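Local coordinates for protein-L-isoaspartate(D-aspartate) O-methyltransferase (Sulfolobus tokodaii, PDB 1VBF), which probably methylates L-isoaspartyl residues of damaged proteins, using S-adenosyl-L-methionine as methyl donor, and so takes part in their repair or degradation, at residues 134-139 and 154-159; 64-69 and 160-165; 87-92 and 115-120. All blocks are in the same frame, centred on the assembly; numbering follows the deposited sequence.

Interaction 1: 134-139 and 154-159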
loop_
_atom_site.group_PDB
_atom_site.type_symbol
_atom_site.label_atom_id
_atom_site.label_comp_id
_atom_site.label_asym_id
_atom_site.label_seq_id
_atom_site.Cartn_x
_atom_site.Cartn_y
_atom_site.Cartn_z
ATOM N N PRO B 134 46.353 -3.337 -1.906
ATOM C CA PRO B 134 45.952 -4.658 -2.416
ATOM C C PRO B 134 45.342 -5.598 -1.394
ATOM O O PRO B 134 46.029 -6.034 -0.473
ATOM C CB PRO B 134 47.246 -5.209 -3.025
ATOM C CG PRO B 134 48.221 -4.030 -2.980
ATOM C CD PRO B 134 47.807 -3.247 -1.782
ATOM N N TYR B 135 44.048 -5.893 -1.521
ATOM C CA TYR B 135 43.410 -6.811 -0.579
ATOM C C TYR B 135 43.045 -8.095 -1.300
ATOM O O TYR B 135 42.828 -8.102 -2.516
ATOM C CB TYR B 135 42.137 -6.222 0.033
ATOM C CG TYR B 135 42.365 -5.006 0.883
ATOM C CD1 TYR B 135 42.069 -3.734 0.409
ATOM C CD2 TYR B 135 42.946 -5.117 2.135
ATOM C CE1 TYR B 135 42.351 -2.607 1.164
ATOM C CE2 TYR B 135 43.236 -3.991 2.895
ATOM C CZ TYR B 135 42.931 -2.742 2.409
ATOM O OH TYR B 135 43.170 -1.653 3.208
ATOM N N ASP B 136 42.992 -9.188 -0.551
ATOM C CA ASP B 136 42.628 -10.478 -1.122
ATOM C C ASP B 136 41.125 -10.662 -1.022
ATOM O O ASP B 136 40.500 -11.222 -1.913
ATOM C CB ASP B 136 43.327 -11.616 -0.366
ATOM C CG ASP B 136 44.820 -11.684 -0.665
ATOM O OD1 ASP B 136 45.178 -12.280 -1.713
ATOM O OD2 ASP B 136 45.617 -11.128 0.143
ATOM N N ARG B 137 40.553 -10.152 0.059
ATOM C CA ARG B 137 39.138 -10.292 0.318
ATOM C C ARG B 137 38.596 -9.028 0.967
ATOM O O ARG B 137 39.345 -8.262 1.588
ATOM C CB ARG B 137 38.916 -11.454 1.297
ATOM C CG ARG B 137 39.581 -12.769 0.939
ATOM C CD ARG B 137 38.802 -13.517 -0.105
ATOM N NE ARG B 137 39.659 -13.971 -1.190
ATOM C CZ ARG B 137 39.812 -15.241 -1.515
ATOM N NH1 ARG B 137 39.157 -16.150 -0.820
ATOM N NH2 ARG B 137 40.596 -15.594 -2.528
ATOM N N VAL B 138 37.281 -8.838 0.838
ATOM C CA VAL B 138 36.583 -7.723 1.450
ATOM C C VAL B 138 35.190 -8.177 1.893
ATOM O O VAL B 138 34.479 -8.845 1.144
ATOM C CB VAL B 138 36.406 -6.558 0.482
ATOM C CG1 VAL B 138 35.613 -5.477 1.169
ATOM C CG2 VAL B 138 37.745 -6.040 0.022
ATOM N N VAL B 139 34.804 -7.833 3.117
ATOM C CA VAL B 139 33.485 -8.179 3.637
ATOM C C VAL B 139 32.850 -6.885 4.082
ATOM O O VAL B 139 33.505 -6.081 4.738
ATOM C CB VAL B 139 33.549 -9.010 4.904
ATOM C CG1 VAL B 139 32.295 -9.883 5.024
ATOM C CG2 VAL B 139 34.806 -9.785 4.931
ATOM N N GLN B 154 40.227 -1.542 -4.610
ATOM C CA GLN B 154 41.286 -2.004 -3.738
ATOM C C GLN B 154 41.485 -3.547 -3.749
ATOM O O GLN B 154 42.516 -4.058 -3.319
ATOM C CB GLN B 154 41.006 -1.461 -2.335
ATOM C CG GLN B 154 41.241 0.045 -2.230
ATOM C CD GLN B 154 40.503 0.697 -1.075
ATOM O OE1 GLN B 154 40.382 0.132 0.005
ATOM N NE2 GLN B 154 40.019 1.905 -1.301
ATOM N N LEU B 155 40.512 -4.285 -4.263
ATOM C CA LEU B 155 40.620 -5.743 -4.351
ATOM C C LEU B 155 41.718 -6.174 -5.318
ATOM O O LEU B 155 42.009 -5.478 -6.282
ATOM C CB LEU B 155 39.313 -6.347 -4.866
ATOM C CG LEU B 155 38.450 -7.129 -3.896
ATOM C CD1 LEU B 155 37.388 -7.877 -4.674
ATOM C CD2 LEU B 155 39.312 -8.094 -3.130
ATOM N N LYS B 156 42.321 -7.333 -5.062
ATOM C CA LYS B 156 43.333 -7.867 -5.967
ATOM C C LYS B 156 42.573 -8.358 -7.179
ATOM O O LYS B 156 41.354 -8.516 -7.134
ATOM C CB LYS B 156 44.078 -9.029 -5.339
ATOM C CG LYS B 156 45.209 -8.582 -4.448
ATOM C CD LYS B 156 45.953 -9.754 -3.840
ATOM C CE LYS B 156 47.000 -9.261 -2.864
ATOM N NZ LYS B 156 47.498 -10.392 -2.045
ATOM N N GLU B 157 43.288 -8.634 -8.254
ATOM C CA GLU B 157 42.631 -9.054 -9.467
ATOM C C GLU B 157 41.649 -10.179 -9.307
ATOM O O GLU B 157 40.484 -10.034 -9.662
ATOM C CB GLU B 157 43.646 -9.412 -10.539
ATOM C CG GLU B 157 43.014 -9.575 -11.900
ATOM C CD GLU B 157 41.979 -8.506 -12.178
ATOM O OE1 GLU B 157 42.281 -7.302 -11.985
ATOM O OE2 GLU B 157 40.861 -8.881 -12.592
ATOM N N GLY B 158 42.072 -11.311 -8.782
ATOM C CA GLY B 158 41.096 -12.377 -8.664
ATOM C C GLY B 158 40.408 -12.379 -7.323
ATOM O O GLY B 158 39.749 -13.356 -6.971
ATOM N N GLY B 159 40.564 -11.284 -6.581
ATOM C CA GLY B 159 39.982 -11.172 -5.257
ATOM C C GLY B 159 38.508 -11.486 -5.177
ATOM O O GLY B 159 37.830 -11.572 -6.183
#

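Interaction 2: 64-69 and 160-165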
loop_
_atom_site.group_PDB
_atom_site.type_symbol
_atom_site.label_atom_id
_atom_site.label_comp_id
_atom_site.label_asym_id
_atom_site.label_seq_id
_atom_site.Cartn_x
_atom_site.Cartn_y
_atom_site.Cartn_z
ATOM N N ASP B 64 32.415 -17.952 5.569
ATOM C CA ASP B 64 32.693 -19.240 4.947
ATOM C C ASP B 64 32.741 -19.077 3.429
ATOM O O ASP B 64 33.566 -19.685 2.743
ATOM C CB ASP B 64 31.635 -20.267 5.364
ATOM C CG ASP B 64 32.096 -21.718 5.156
ATOM O OD1 ASP B 64 33.331 -21.969 5.100
ATOM O OD2 ASP B 64 31.218 -22.616 5.073
ATOM N N GLU B 65 31.878 -18.222 2.904
ATOM C CA GLU B 65 31.824 -17.979 1.469
ATOM C C GLU B 65 32.956 -17.080 0.978
ATOM O O GLU B 65 33.191 -16.995 -0.232
ATOM C CB GLU B 65 30.487 -17.335 1.113
ATOM C CG GLU B 65 29.299 -18.283 1.115
ATOM C CD GLU B 65 29.312 -19.222 -0.080
ATOM O OE1 GLU B 65 29.444 -18.742 -1.223
ATOM O OE2 GLU B 65 29.188 -20.445 0.117
ATOM N N LEU B 66 33.638 -16.413 1.917
ATOM C CA LEU B 66 34.736 -15.490 1.611
ATOM C C LEU B 66 36.011 -16.202 1.184
ATOM O O LEU B 66 36.934 -15.575 0.635
ATOM C CB LEU B 66 35.046 -14.620 2.829
ATOM C CG LEU B 66 35.096 -13.081 2.728
ATOM C CD1 LEU B 66 35.838 -12.575 3.944
ATOM C CD2 LEU B 66 35.788 -12.585 1.467
ATOM N N ASP B 67 36.066 -17.508 1.458
ATOM C CA ASP B 67 37.215 -18.333 1.110
ATOM C C ASP B 67 38.472 -17.753 1.754
ATOM O O ASP B 67 39.381 -17.265 1.092
ATOM C CB ASP B 67 37.341 -18.423 -0.421
ATOM C CG ASP B 67 38.495 -19.332 -0.884
ATOM O OD1 ASP B 67 38.670 -20.450 -0.331
ATOM O OD2 ASP B 67 39.223 -18.929 -1.828
ATOM N N LEU B 68 38.511 -17.821 3.074
ATOM C CA LEU B 68 39.630 -17.306 3.824
ATOM C C LEU B 68 40.718 -18.349 4.072
ATOM O O LEU B 68 40.425 -19.482 4.448
ATOM C CB LEU B 68 39.120 -16.782 5.155
ATOM C CG LEU B 68 38.177 -15.580 5.113
ATOM C CD1 LEU B 68 37.555 -15.348 6.502
ATOM C CD2 LEU B 68 38.956 -14.357 4.623
ATOM N N HIS B 69 41.977 -17.974 3.843
ATOM C CA HIS B 69 43.104 -18.869 4.109
ATOM C C HIS B 69 44.392 -18.126 4.509
ATOM O O HIS B 69 44.445 -16.895 4.485
ATOM C CB HIS B 69 43.347 -19.842 2.930
ATOM C CG HIS B 69 43.496 -19.185 1.592
ATOM N ND1 HIS B 69 44.602 -18.445 1.243
ATOM C CD2 HIS B 69 42.681 -19.184 0.505
ATOM C CE1 HIS B 69 44.470 -18.011 -0.005
ATOM N NE2 HIS B 69 43.315 -18.447 -0.472
ATOM N N ILE B 160 38.003 -11.650 -3.963
ATOM C CA ILE B 160 36.594 -11.952 -3.759
ATOM C C ILE B 160 36.038 -10.978 -2.769
ATOM O O ILE B 160 36.670 -10.719 -1.749
ATOM C CB ILE B 160 36.406 -13.364 -3.175
ATOM C CG1 ILE B 160 36.781 -14.395 -4.235
ATOM C CG2 ILE B 160 34.971 -13.551 -2.621
ATOM C CD1 ILE B 160 36.728 -15.801 -3.712
HETATM N N MSE B 161 34.862 -10.431 -3.077
HETATM C CA MSE B 161 34.191 -9.508 -2.163
HETATM C C MSE B 161 32.760 -9.953 -1.894
HETATM O O MSE B 161 32.068 -10.425 -2.796
HETATM C CB MSE B 161 34.167 -8.082 -2.710
HETATM C CG MSE B 161 33.397 -7.101 -1.808
HETATM SE SE MSE B 161 33.391 -5.243 -2.468
HETATM C CE MSE B 161 33.207 -4.351 -0.789
ATOM N N ILE B 162 32.327 -9.816 -0.647
ATOM C CA ILE B 162 30.971 -10.159 -0.270
ATOM C C ILE B 162 30.317 -8.951 0.396
ATOM O O ILE B 162 30.876 -8.386 1.335
ATOM C CB ILE B 162 30.954 -11.389 0.675
ATOM C CG1 ILE B 162 31.274 -12.638 -0.146
ATOM C CG2 ILE B 162 29.580 -11.555 1.380
ATOM C CD1 ILE B 162 31.257 -13.927 0.622
ATOM N N LEU B 163 29.158 -8.533 -0.115
ATOM C CA LEU B 163 28.419 -7.410 0.464
ATOM C C LEU B 163 26.965 -7.433 0.094
ATOM O O LEU B 163 26.601 -8.016 -0.921
ATOM C CB LEU B 163 28.957 -6.056 0.006
ATOM C CG LEU B 163 29.235 -5.687 -1.465
ATOM C CD1 LEU B 163 28.544 -6.576 -2.473
ATOM C CD2 LEU B 163 28.827 -4.251 -1.652
ATOM N N PRO B 164 26.106 -6.794 0.911
ATOM C CA PRO B 164 24.664 -6.722 0.657
ATOM C C PRO B 164 24.409 -5.460 -0.184
ATOM O O PRO B 164 24.824 -4.356 0.194
ATOM C CB PRO B 164 24.051 -6.571 2.050
ATOM C CG PRO B 164 25.215 -6.710 3.008
ATOM C CD PRO B 164 26.413 -6.272 2.249
ATOM N N ILE B 165 23.757 -5.617 -1.329
ATOM C CA ILE B 165 23.442 -4.467 -2.164
ATOM C C ILE B 165 21.934 -4.261 -2.256
ATOM O O ILE B 165 21.178 -5.190 -2.539
ATOM C CB ILE B 165 23.975 -4.622 -3.612
ATOM C CG1 ILE B 165 25.498 -4.735 -3.607
ATOM C CG2 ILE B 165 23.531 -3.414 -4.461
ATOM C CD1 ILE B 165 26.054 -4.908 -4.980
#

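Interaction 3: 87-92 and 115-120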
loop_
_atom_site.group_PDB
_atom_site.type_symbol
_atom_site.label_atom_id
_atom_site.label_comp_id
_atom_site.label_asym_id
_atom_site.label_seq_id
_atom_site.Cartn_x
_atom_site.Cartn_y
_atom_site.Cartn_z
ATOM N N LEU B 87 37.677 -13.613 14.176
ATOM C CA LEU B 87 37.681 -14.848 13.384
ATOM C C LEU B 87 38.526 -14.756 12.115
ATOM O O LEU B 87 39.152 -15.740 11.711
ATOM C CB LEU B 87 36.260 -15.253 12.991
ATOM C CG LEU B 87 35.216 -15.536 14.087
ATOM C CD1 LEU B 87 33.903 -15.912 13.418
ATOM C CD2 LEU B 87 35.678 -16.659 15.027
ATOM N N ILE B 88 38.552 -13.589 11.476
ATOM C CA ILE B 88 39.350 -13.424 10.266
ATOM C C ILE B 88 40.843 -13.360 10.638
ATOM O O ILE B 88 41.700 -14.015 10.025
ATOM C CB ILE B 88 38.935 -12.138 9.518
ATOM C CG1 ILE B 88 37.448 -12.213 9.169
ATOM C CG2 ILE B 88 39.776 -11.955 8.232
ATOM C CD1 ILE B 88 36.913 -10.964 8.534
ATOM N N ALA B 89 41.142 -12.564 11.655
ATOM C CA ALA B 89 42.506 -12.400 12.144
ATOM C C ALA B 89 43.142 -13.760 12.466
ATOM O O ALA B 89 44.332 -13.981 12.236
ATOM C CB ALA B 89 42.491 -11.524 13.378
ATOM N N GLU B 90 42.348 -14.669 13.015
ATOM C CA GLU B 90 42.837 -16.003 13.329
ATOM C C GLU B 90 43.329 -16.759 12.089
ATOM O O GLU B 90 44.303 -17.486 12.146
ATOM C CB GLU B 90 41.727 -16.818 13.977
ATOM C CG GLU B 90 41.271 -16.318 15.331
ATOM C CD GLU B 90 42.165 -16.784 16.475
ATOM O OE1 GLU B 90 42.831 -17.837 16.326
ATOM O OE2 GLU B 90 42.181 -16.105 17.529
ATOM N N ILE B 91 42.673 -16.562 10.960
ATOM C CA ILE B 91 43.012 -17.306 9.767
ATOM C C ILE B 91 44.022 -16.632 8.878
ATOM O O ILE B 91 44.977 -17.240 8.377
ATOM C CB ILE B 91 41.722 -17.534 8.900
ATOM C CG1 ILE B 91 40.648 -18.223 9.731
ATOM C CG2 ILE B 91 42.057 -18.263 7.572
ATOM C CD1 ILE B 91 39.286 -18.134 9.108
ATOM N N VAL B 92 43.766 -15.355 8.670
ATOM C CA VAL B 92 44.535 -14.542 7.755
ATOM C C VAL B 92 45.850 -13.908 8.258
ATOM O O VAL B 92 46.122 -13.868 9.453
ATOM C CB VAL B 92 43.553 -13.477 7.177
ATOM C CG1 VAL B 92 44.058 -12.068 7.430
ATOM C CG2 VAL B 92 43.319 -13.750 5.701
ATOM N N TYR B 115 45.180 -9.464 19.582
ATOM C CA TYR B 115 45.630 -9.650 18.213
ATOM C C TYR B 115 46.684 -8.641 17.811
ATOM O O TYR B 115 46.656 -7.492 18.252
ATOM C CB TYR B 115 44.419 -9.584 17.256
ATOM C CG TYR B 115 43.434 -10.734 17.416
ATOM C CD1 TYR B 115 43.645 -11.947 16.754
ATOM C CD2 TYR B 115 42.348 -10.635 18.291
ATOM C CE1 TYR B 115 42.795 -13.045 16.966
ATOM C CE2 TYR B 115 41.499 -11.720 18.522
ATOM C CZ TYR B 115 41.728 -12.929 17.854
ATOM O OH TYR B 115 40.939 -14.038 18.087
ATOM N N ASN B 116 47.613 -9.060 16.968
ATOM C CA ASN B 116 48.661 -8.166 16.516
ATOM C C ASN B 116 48.641 -8.033 15.000
ATOM O O ASN B 116 49.591 -7.535 14.396
ATOM C CB ASN B 116 50.016 -8.694 16.990
ATOM C CG ASN B 116 50.649 -9.705 16.020
ATOM O OD1 ASN B 116 49.970 -10.577 15.454
ATOM N ND2 ASN B 116 51.967 -9.598 15.841
ATOM N N ASN B 117 47.551 -8.479 14.380
ATOM C CA ASN B 117 47.446 -8.413 12.928
ATOM C C ASN B 117 46.163 -7.764 12.434
ATOM O O ASN B 117 45.708 -8.037 11.317
ATOM C CB ASN B 117 47.602 -9.812 12.310
ATOM C CG ASN B 117 46.440 -10.737 12.623
ATOM O OD1 ASN B 117 45.761 -10.591 13.644
ATOM N ND2 ASN B 117 46.218 -11.708 11.751
ATOM N N ILE B 118 45.610 -6.873 13.257
ATOM C CA ILE B 118 44.380 -6.155 12.934
ATOM C C ILE B 118 44.550 -4.626 13.023
ATOM O O ILE B 118 44.709 -4.075 14.109
ATOM C CB ILE B 118 43.236 -6.533 13.901
ATOM C CG1 ILE B 118 43.009 -8.037 13.924
ATOM C CG2 ILE B 118 41.962 -5.810 13.512
ATOM C CD1 ILE B 118 41.985 -8.438 14.998
ATOM N N LYS B 119 44.513 -3.945 11.882
ATOM C CA LYS B 119 44.597 -2.489 11.862
ATOM C C LYS B 119 43.161 -1.920 11.919
ATOM O O LYS B 119 42.365 -2.133 10.995
ATOM C CB LYS B 119 45.284 -2.015 10.586
ATOM C CG LYS B 119 45.434 -0.504 10.497
ATOM C CD LYS B 119 46.147 -0.119 9.221
ATOM C CE LYS B 119 46.493 1.355 9.233
ATOM N NZ LYS B 119 47.230 1.746 10.475
ATOM N N LEU B 120 42.851 -1.202 12.998
ATOM C CA LEU B 120 41.545 -0.607 13.210
ATOM C C LEU B 120 41.436 0.887 12.835
ATOM O O LEU B 120 41.953 1.756 13.533
ATOM C CB LEU B 120 41.149 -0.779 14.674
ATOM C CG LEU B 120 41.100 -2.218 15.196
ATOM C CD1 LEU B 120 41.053 -2.205 16.716
ATOM C CD2 LEU B 120 39.884 -2.955 14.607
#

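Interaction 1: 134-139 and 154-159
K156 runs alongside D136 with its chain stretched out past CG, joining the start of strand 135-140 to the link between helix 149-154 and the parallel strand 159-165, within a beta-alpha-beta crossover of the Rossmann-like methyltransferase fold. Lysine suits this place because its long aliphatic part runs past the carbonyl of Y135 before its ammonium reaches the carboxylate. There K156 NZ forms a salt bridge with D136 OD2 at 3.0 Å and lies equally near D136 OD1, though both hydrogen bonds within it are weak. OD2 also accepts from K73 N, so the carboxylate ties the lysine to the start of strand 73-77. An alanine in place of D136 would remove that carboxylate and would probably loosen both K156 and the link to K73.

The backbone pairs in parallel at Y135 and L155. Y135 N gives to Q154 O over 3.0 Å, in the carbonyl plane, and K156 N returns a bond to Y135 O, nearly along the C=O axis. Y135 and Q154 also run alongside each other, with ring and amide planes 48° apart. Q154 CB sits in the ring plane at the edge, 3.7 Å from Y135 CD1, while Q154 OE1 lies beside the same edge near CE1. Both polar ends have further partners: Y135 OH meets Y129 O, and the Q154 amide bonds to Y129 N and L127 O.

A type I turn from K156 to G159 then leads into the next strand. G159 fits its place because a CB there would run into L155 CD2. That methyl approaches the carbonyls of Y135 and D136, and L155 passes slantwise across V138, with CD2 4.1 Å from V138 CG2.

Interaction 2: 64-69 and 160-165
I162 has CG1 anti to the carbonyl carbon, beside the backbone N (chi1 -73°), and a fully extended second torsion, so that CD1 is carried straight out from the strand towards the end of helix 56-65. I160, two residues earlier, has nearly the same torsions and points from the same face. The contact is helix-on-sheet packing in the Rossmann-like methyltransferase fold: the exit of helix 56-65 rests on strand 159-165 through apolar groups.

I162 CD1 makes the closest approach of the contact. It lies 3.5 Å from E65 CB and also meets the backbone that leads into L66, coming 3.7 Å from L66 N. Isoleucine suits the position because its unbranched arm reaches the helix backbone while the branched base stays on the sheet. E65 offers only its CB here: its chain bends at chi2, and the carboxylate turns off from the strand, so a polar side chain is tolerated at a partly exposed place. L66 is buried, as a leucine between helix and sheet should be. Its CD2 stands 3.8 Å from I160 O and 4.3 Å from I160 CG2, and the residue packs on V139 of the neighbouring strand too.

Helical geometry breaks down at D67, where a positive phi of 57° turns the chain off the helix. Its carboxylate forms a salt bridge with R137, while E65 O accepts from K175. On the sheet side, I162 packs on L173 and I160 on I177, both of strand 171-177. D67 adds its aliphatic stem to the packing, CB lying 4.3 Å from I160 CD1.

Interaction 3: 87-92 and 115-120
Y115 sets its ring obliquely against the methyl group of A89, with CD1 3.6 Å from A89 CB. From a second direction I118 brings its CD1 to 3.5 Å from that same CB. The small alanine lets helix 83-91 come close to the segment leading into strand 118-122, at which A89 points directly.

Beyond the methyl, the tyrosine hydroxyl reaches the next residue of the helix. E90 crosses Y115 at about a right angle, its carboxylate plane perpendicular to the ring. Its CD and OE2 lie at the ring's edge, in or near the ring plane. Y115 OH donates to E90 OE2, 2.5 Å away, which accepts through its anti lone pair, the one turned from OE1. E90 is bent at chi2, which folds its carboxylate towards the hydroxyl, and OE1 makes a salt bridge to K22. That lysine would probably stabilise the ionised form of E90.

N117 has CG wedged between its own backbone N and carbonyl carbon (chi1 68°), which directs ND2 at the last turn of the helix. ND2 gives a nearly straight bond of 3.0 Å to A89 O, on a lone pair in the carbonyl plane, and it is also bonded to D93 O. Asparagine suits this place because one amide nitrogen can serve two carbonyls as the helix ends.

Helix 83-91 is the connection between the parallel strands 73-77 and 94-99. The contact joins its end to the approach to strand 118-122, an outermost strand of the sheet within the chain; helix 14-22 adjoins the helix through E90 and I91, while I88 packs on strand 73-77 and helix 56-65.

Overall arrangement
All three contacts reach one Rossmann-like sheet. Interaction 1 is nested in the chain loop closed by interaction 2, and their centres lie about 10 Å apart. R137 joins them: its NH1 is 2.7 Å from L66 O and 3.0 Å from D67 OD2. Interaction 3, its centre about 16 Å from those of both others, touches interaction 2 through L68 and H69, which pack on I88, I91 and V92; H69 O lies 3.6 Å from V92 CG2. Interactions 1 and 3 lie where their strands begin. S-adenosylmethionine in this fold usually binds at the opposite, C-terminal ends of the parallel strands, so both are probably remote from the cofactor pocket.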